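PDB 1VL1: 6-phosphogluconolactonase from Thermotoga maritima, which hydrolyses 6-phosphogluconolactone to 6-phosphogluconate, the second step of the oxidative pentose phosphate pathway. Local coordinates for residues A[184-198]-A[219-232]. Numbering follows the deposited sequence.
Sequences FRALNTSLYVLFLIR and FVRGKEKTVWFVGK
Strands 192-198 and 225-231 pair in parallel, from Y192 with K225 to R198 with G231. They are the two strands of a beta-alpha-beta unit whose crossover carries helix 200-210, and they lie inside the sheet, between strands 140-143 and 16-21. Backbone bonds zigzag between them; F195 N gives to V227 O (2.8 Å) and F195 O takes from F229 N. Toward helix 200-210, the F195 ring stacks face to face on the six-membered ring of W228, with centroids 4.0 Å apart and planes at 15°. F195 CB also sits over that ring, 3.4 Å from W228 CE3. I197 CD1 touches the same indole. On the other face, toward helix 25-43, L194 CD2 lies against V227 CB, and L196 CD1 meets F229 CD2. Replacing W228 by an alanine is likely to leave the F195 ring without its stacking partner and open a gap where the indole packs on L206 and I209 of helix 200-210.

Before the strands, the N188 amide bridges two backbone groups. ND2 gives to F219 O (3.0 Å, 163°) in the amide plane, while R221 N reaches OD1 (2.9 Å) from above the carbonyl plane. F219 CB sits over one face of the F184 ring, a CH-pi contact. Thus backbone bonds pair the strands, apolar packing fills both faces, and N188 ties the lead-in segments together.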
loop_
_atom_site.group_PDB
_atom_site.type_symbol
_atom_site.label_atom_id
_atom_site.label_comp_id
_atom_site.label_asym_id
_atom_site.label_seq_id
_atom_site.Cartn_x
_atom_site.Cartn_y
_atom_site.Cartn_z
ATOM N N PHE A 184 1.183 -11.056 4.119
ATOM C CA PHE A 184 2.331 -10.642 4.919
ATOM C C PHE A 184 3.680 -10.938 4.231
ATOM O O PHE A 184 4.596 -10.094 4.233
ATOM C CB PHE A 184 2.298 -11.328 6.274
ATOM C CG PHE A 184 1.120 -10.973 7.144
ATOM C CD1 PHE A 184 0.529 -9.707 7.129
ATOM C CD2 PHE A 184 0.665 -11.899 8.081
ATOM C CE1 PHE A 184 -0.518 -9.378 7.972
ATOM C CE2 PHE A 184 -0.404 -11.573 8.951
ATOM C CZ PHE A 184 -1.004 -10.292 8.886
ATOM N N ARG A 185 3.811 -12.123 3.653
ATOM C CA ARG A 185 5.031 -12.503 2.933
ATOM C C ARG A 185 5.453 -11.479 1.895
ATOM O O ARG A 185 6.624 -11.039 1.883
ATOM C CB ARG A 185 4.814 -13.870 2.292
ATOM C CG ARG A 185 5.907 -14.348 1.460
ATOM C CD ARG A 185 5.650 -15.797 1.087
ATOM N NE ARG A 185 6.455 -16.200 -0.053
ATOM C CZ ARG A 185 6.090 -17.117 -0.956
ATOM N NH1 ARG A 185 4.914 -17.753 -0.862
ATOM N NH2 ARG A 185 6.909 -17.388 -1.970
ATOM N N ALA A 186 4.497 -11.049 1.063
ATOM C CA ALA A 186 4.759 -10.113 -0.031
ATOM C C ALA A 186 5.108 -8.738 0.562
ATOM O O ALA A 186 6.116 -8.104 0.202
ATOM C CB ALA A 186 3.562 -10.032 -0.964
ATOM N N LEU A 187 4.288 -8.307 1.512
ATOM C CA LEU A 187 4.473 -6.953 2.100
ATOM C C LEU A 187 5.812 -6.859 2.809
ATOM O O LEU A 187 6.495 -5.830 2.768
ATOM C CB LEU A 187 3.293 -6.586 3.027
ATOM C CG LEU A 187 1.954 -6.320 2.296
ATOM C CD1 LEU A 187 0.890 -6.101 3.310
ATOM C CD2 LEU A 187 2.097 -5.083 1.451
ATOM N N ASN A 188 6.173 -7.930 3.504
ATOM C CA ASN A 188 7.394 -7.961 4.282
ATOM C C ASN A 188 8.697 -8.100 3.477
ATOM O O ASN A 188 9.796 -8.039 4.024
ATOM C CB ASN A 188 7.225 -9.025 5.384
ATOM C CG ASN A 188 6.282 -8.591 6.501
ATOM O OD1 ASN A 188 5.900 -7.432 6.586
ATOM N ND2 ASN A 188 5.882 -9.539 7.339
ATOM N N THR A 189 8.617 -8.229 2.147
ATOM C CA THR A 189 9.810 -8.061 1.326
ATOM C C THR A 189 10.196 -6.593 1.145
ATOM O O THR A 189 11.294 -6.313 0.653
ATOM C CB THR A 189 9.677 -8.657 -0.094
ATOM O OG1 THR A 189 8.665 -7.960 -0.843
ATOM C CG2 THR A 189 9.236 -10.115 -0.037
ATOM N N SER A 190 9.328 -5.675 1.548
ATOM C CA SER A 190 9.603 -4.253 1.384
ATOM C C SER A 190 10.718 -3.781 2.308
ATOM O O SER A 190 10.708 -4.068 3.502
ATOM C CB SER A 190 8.357 -3.459 1.683
ATOM O OG SER A 190 7.205 -3.817 0.948
ATOM N N LEU A 191 11.692 -3.050 1.759
ATOM C CA LEU A 191 12.771 -2.464 2.553
ATOM C C LEU A 191 12.185 -1.474 3.588
ATOM O O LEU A 191 12.550 -1.524 4.760
ATOM C CB LEU A 191 13.812 -1.783 1.652
ATOM C CG LEU A 191 14.558 -2.702 0.669
ATOM C CD1 LEU A 191 15.512 -1.872 -0.214
ATOM C CD2 LEU A 191 15.393 -3.765 1.451
ATOM N N TYR A 192 11.258 -0.629 3.138
ATOM C CA TYR A 192 10.643 0.396 3.988
ATOM C C TYR A 192 9.141 0.269 3.916
ATOM O O TYR A 192 8.579 0.166 2.848
ATOM C CB TYR A 192 11.082 1.795 3.535
ATOM C CG TYR A 192 12.575 2.009 3.606
ATOM C CD1 TYR A 192 13.173 2.359 4.781
ATOM C CD2 TYR A 192 13.394 1.788 2.478
ATOM C CE1 TYR A 192 14.559 2.513 4.875
ATOM C CE2 TYR A 192 14.813 1.935 2.549
ATOM C CZ TYR A 192 15.371 2.301 3.775
ATOM O OH TYR A 192 16.735 2.488 3.928
ATOM N N VAL A 193 8.487 0.211 5.078
ATOM C CA VAL A 193 7.078 0.197 5.145
ATOM C C VAL A 193 6.652 1.487 5.869
ATOM O O VAL A 193 7.168 1.797 6.954
ATOM C CB VAL A 193 6.555 -1.011 5.936
ATOM C CG1 VAL A 193 5.115 -0.868 6.205
ATOM C CG2 VAL A 193 6.789 -2.296 5.168
ATOM N N LEU A 194 5.787 2.241 5.201
ATOM C CA LEU A 194 5.224 3.480 5.745
ATOM C C LEU A 194 3.753 3.274 5.990
ATOM O O LEU A 194 3.012 2.902 5.078
ATOM C CB LEU A 194 5.381 4.627 4.742
ATOM C CG LEU A 194 6.778 4.834 4.149
ATOM C CD1 LEU A 194 6.840 6.171 3.328
ATOM C CD2 LEU A 194 7.825 4.823 5.177
ATOM N N PHE A 195 3.278 3.558 7.199
ATOM C CA PHE A 195 1.841 3.548 7.484
ATOM C C PHE A 195 1.367 5.001 7.608
ATOM O O PHE A 195 2.006 5.792 8.275
ATOM C CB PHE A 195 1.542 2.852 8.834
ATOM C CG PHE A 195 1.641 1.349 8.761
ATOM C CD1 PHE A 195 0.536 0.591 8.353
ATOM C CD2 PHE A 195 2.800 0.698 9.161
ATOM C CE1 PHE A 195 0.612 -0.778 8.284
ATOM C CE2 PHE A 195 2.847 -0.691 9.111
ATOM C CZ PHE A 195 1.804 -1.396 8.683
ATOM N N LEU A 196 0.215 5.312 7.021
ATOM C CA LEU A 196 -0.347 6.662 7.043
ATOM C C LEU A 196 -1.695 6.581 7.720
ATOM O O LEU A 196 -2.608 5.974 7.156
ATOM C CB LEU A 196 -0.535 7.158 5.614
ATOM C CG LEU A 196 0.627 7.702 4.839
ATOM C CD1 LEU A 196 1.894 7.052 5.068
ATOM C CD2 LEU A 196 0.260 7.872 3.380
ATOM N N ILE A 197 -1.795 7.117 8.929
ATOM C CA ILE A 197 -2.999 7.010 9.736
ATOM C C ILE A 197 -3.323 8.344 10.348
ATOM O O ILE A 197 -2.411 9.146 10.635
ATOM C CB ILE A 197 -2.925 5.926 10.825
ATOM C CG1 ILE A 197 -1.775 6.165 11.848
ATOM C CG2 ILE A 197 -2.818 4.531 10.203
ATOM C CD1 ILE A 197 -2.068 5.414 13.119
ATOM N N ARG A 198 -4.610 8.582 10.604
ATOM C CA ARG A 198 -5.045 9.809 11.236
ATOM C C ARG A 198 -6.214 9.541 12.165
ATOM O O ARG A 198 -7.094 8.703 11.851
ATOM C CB ARG A 198 -5.453 10.869 10.209
ATOM C CG ARG A 198 -4.339 11.292 9.255
ATOM C CD ARG A 198 -4.807 12.227 8.189
ATOM N NE ARG A 198 -4.863 13.598 8.650
ATOM C CZ ARG A 198 -4.873 14.660 7.833
ATOM N NH1 ARG A 198 -4.829 14.520 6.508
ATOM N NH2 ARG A 198 -4.917 15.861 8.342
ATOM N N PHE A 219 1.835 -7.210 11.993
ATOM C CA PHE A 219 2.769 -8.176 11.349
ATOM C C PHE A 219 3.483 -7.676 10.134
ATOM O O PHE A 219 4.307 -8.415 9.573
ATOM C CB PHE A 219 2.040 -9.487 11.031
ATOM C CG PHE A 219 1.502 -10.174 12.248
ATOM C CD1 PHE A 219 2.324 -10.946 13.067
ATOM C CD2 PHE A 219 0.192 -10.000 12.606
ATOM C CE1 PHE A 219 1.848 -11.526 14.207
ATOM C CE2 PHE A 219 -0.298 -10.598 13.784
ATOM C CZ PHE A 219 0.524 -11.378 14.558
ATOM N N VAL A 220 3.224 -6.438 9.726
ATOM C CA VAL A 220 3.799 -5.896 8.503
ATOM C C VAL A 220 4.921 -4.947 8.905
ATOM O O VAL A 220 4.709 -3.913 9.569
ATOM C CB VAL A 220 2.775 -5.166 7.588
ATOM C CG1 VAL A 220 3.466 -4.659 6.363
ATOM C CG2 VAL A 220 1.737 -6.099 7.143
ATOM N N ARG A 221 6.135 -5.329 8.536
ATOM C CA ARG A 221 7.339 -4.598 8.896
ATOM C C ARG A 221 8.266 -4.484 7.730
ATOM O O ARG A 221 8.418 -5.445 6.949
ATOM C CB ARG A 221 8.066 -5.303 10.011
ATOM C CG ARG A 221 7.262 -5.571 11.247
ATOM C CD ARG A 221 6.905 -4.350 12.068
ATOM N NE ARG A 221 6.014 -4.766 13.179
ATOM C CZ ARG A 221 6.374 -5.094 14.401
ATOM N NH1 ARG A 221 7.659 -5.065 14.769
ATOM N NH2 ARG A 221 5.433 -5.477 15.273
ATOM N N GLY A 222 8.945 -3.347 7.611
ATOM C CA GLY A 222 9.977 -3.187 6.607
ATOM C C GLY A 222 11.247 -3.951 6.985
ATOM O O GLY A 222 11.559 -4.144 8.151
ATOM N N LYS A 223 11.975 -4.445 5.994
ATOM C CA LYS A 223 13.207 -5.142 6.286
ATOM C C LYS A 223 14.262 -4.219 6.905
ATOM O O LYS A 223 15.101 -4.663 7.710
ATOM C CB LYS A 223 13.831 -5.693 5.025
ATOM C CG LYS A 223 13.089 -6.754 4.345
ATOM C CD LYS A 223 13.882 -7.057 3.071
ATOM C CE LYS A 223 13.198 -8.023 2.172
ATOM N NZ LYS A 223 13.976 -8.196 0.906
ATOM N N GLU A 224 14.213 -2.941 6.536
ATOM C CA GLU A 224 15.128 -1.930 7.040
ATOM C C GLU A 224 14.452 -1.089 8.115
ATOM O O GLU A 224 15.023 -0.825 9.175
ATOM C CB GLU A 224 15.625 -1.046 5.902
ATOM C CG GLU A 224 16.608 -1.739 4.977
ATOM C CD GLU A 224 17.860 -2.150 5.708
ATOM O OE1 GLU A 224 18.442 -1.289 6.422
ATOM O OE2 GLU A 224 18.259 -3.336 5.596
ATOM N N LYS A 225 13.229 -0.683 7.832
ATOM C CA LYS A 225 12.497 0.227 8.716
ATOM C C LYS A 225 10.998 0.207 8.521
ATOM O O LYS A 225 10.529 0.037 7.422
ATOM C CB LYS A 225 12.981 1.652 8.476
ATOM C CG LYS A 225 12.845 2.539 9.674
ATOM C CD LYS A 225 13.469 3.942 9.452
ATOM C CE LYS A 225 14.931 3.846 9.250
ATOM N NZ LYS A 225 15.655 5.122 9.617
ATOM N N THR A 226 10.260 0.401 9.621
ATOM C CA THR A 226 8.837 0.653 9.591
ATOM C C THR A 226 8.602 2.036 10.191
ATOM O O THR A 226 9.154 2.383 11.233
ATOM C CB THR A 226 8.087 -0.380 10.407
ATOM O OG1 THR A 226 8.419 -1.694 9.930
ATOM C CG2 THR A 226 6.653 -0.256 10.249
ATOM N N VAL A 227 7.840 2.836 9.478
ATOM C CA VAL A 227 7.557 4.211 9.870
ATOM C C VAL A 227 6.079 4.477 9.880
ATOM O O VAL A 227 5.389 4.196 8.899
ATOM C CB VAL A 227 8.189 5.183 8.865
ATOM C CG1 VAL A 227 7.870 6.624 9.310
ATOM C CG2 VAL A 227 9.736 4.973 8.741
ATOM N N TRP A 228 5.570 5.053 10.969
ATOM C CA TRP A 228 4.186 5.482 11.046
ATOM C C TRP A 228 4.162 7.031 10.983
ATOM O O TRP A 228 4.890 7.705 11.690
ATOM C CB TRP A 228 3.546 5.039 12.355
ATOM C CG TRP A 228 3.420 3.532 12.486
ATOM C CD1 TRP A 228 4.440 2.662 12.733
ATOM C CD2 TRP A 228 2.239 2.749 12.391
ATOM N NE1 TRP A 228 3.973 1.384 12.793
ATOM C CE2 TRP A 228 2.622 1.398 12.539
ATOM C CE3 TRP A 228 0.909 3.036 12.167
ATOM C CZ2 TRP A 228 1.710 0.362 12.542
ATOM C CZ3 TRP A 228 0.000 1.992 12.165
ATOM C CH2 TRP A 228 0.416 0.673 12.324
ATOM N N PHE A 229 3.273 7.562 10.144
ATOM C CA PHE A 229 3.003 8.989 10.125
ATOM C C PHE A 229 1.589 9.128 10.677
ATOM O O PHE A 229 0.613 8.737 10.011
ATOM C CB PHE A 229 3.096 9.528 8.693
ATOM C CG PHE A 229 4.451 9.455 8.102
ATOM C CD1 PHE A 229 5.391 10.368 8.437
ATOM C CD2 PHE A 229 4.788 8.460 7.170
ATOM C CE1 PHE A 229 6.679 10.298 7.910
ATOM C CE2 PHE A 229 6.086 8.401 6.626
ATOM C CZ PHE A 229 7.004 9.319 6.969
ATOM N N VAL A 230 1.482 9.663 11.882
ATOM C CA VAL A 230 0.235 9.695 12.627
ATOM C C VAL A 230 -0.267 11.116 12.793
ATOM O O VAL A 230 0.418 11.962 13.393
ATOM C CB VAL A 230 0.437 9.103 13.997
ATOM C CG1 VAL A 230 -0.906 9.057 14.773
ATOM C CG2 VAL A 230 1.086 7.723 13.865
ATOM N N GLY A 231 -1.444 11.381 12.219
ATOM C CA GLY A 231 -2.082 12.694 12.302
ATOM C C GLY A 231 -3.175 12.726 13.365
ATOM O O GLY A 231 -3.783 11.712 13.654
ATOM N N LYS A 232 -3.407 13.917 13.920
ATOM C CA LYS A 232 -4.475 14.231 14.910
ATOM C C LYS A 232 -4.019 14.197 16.387
ATOM O O LYS A 232 -2.852 14.501 16.735
ATOM C CB LYS A 232 -5.717 13.340 14.735
ATOM C CG LYS A 232 -6.776 13.844 13.747
ATOM C CD LYS A 232 -6.326 13.844 12.301
ATOM C CE LYS A 232 -7.558 13.934 11.374
ATOM N NZ LYS A 232 -7.278 13.712 9.900
HETATM O O HOH W 1 10.164 -7.591 6.751
#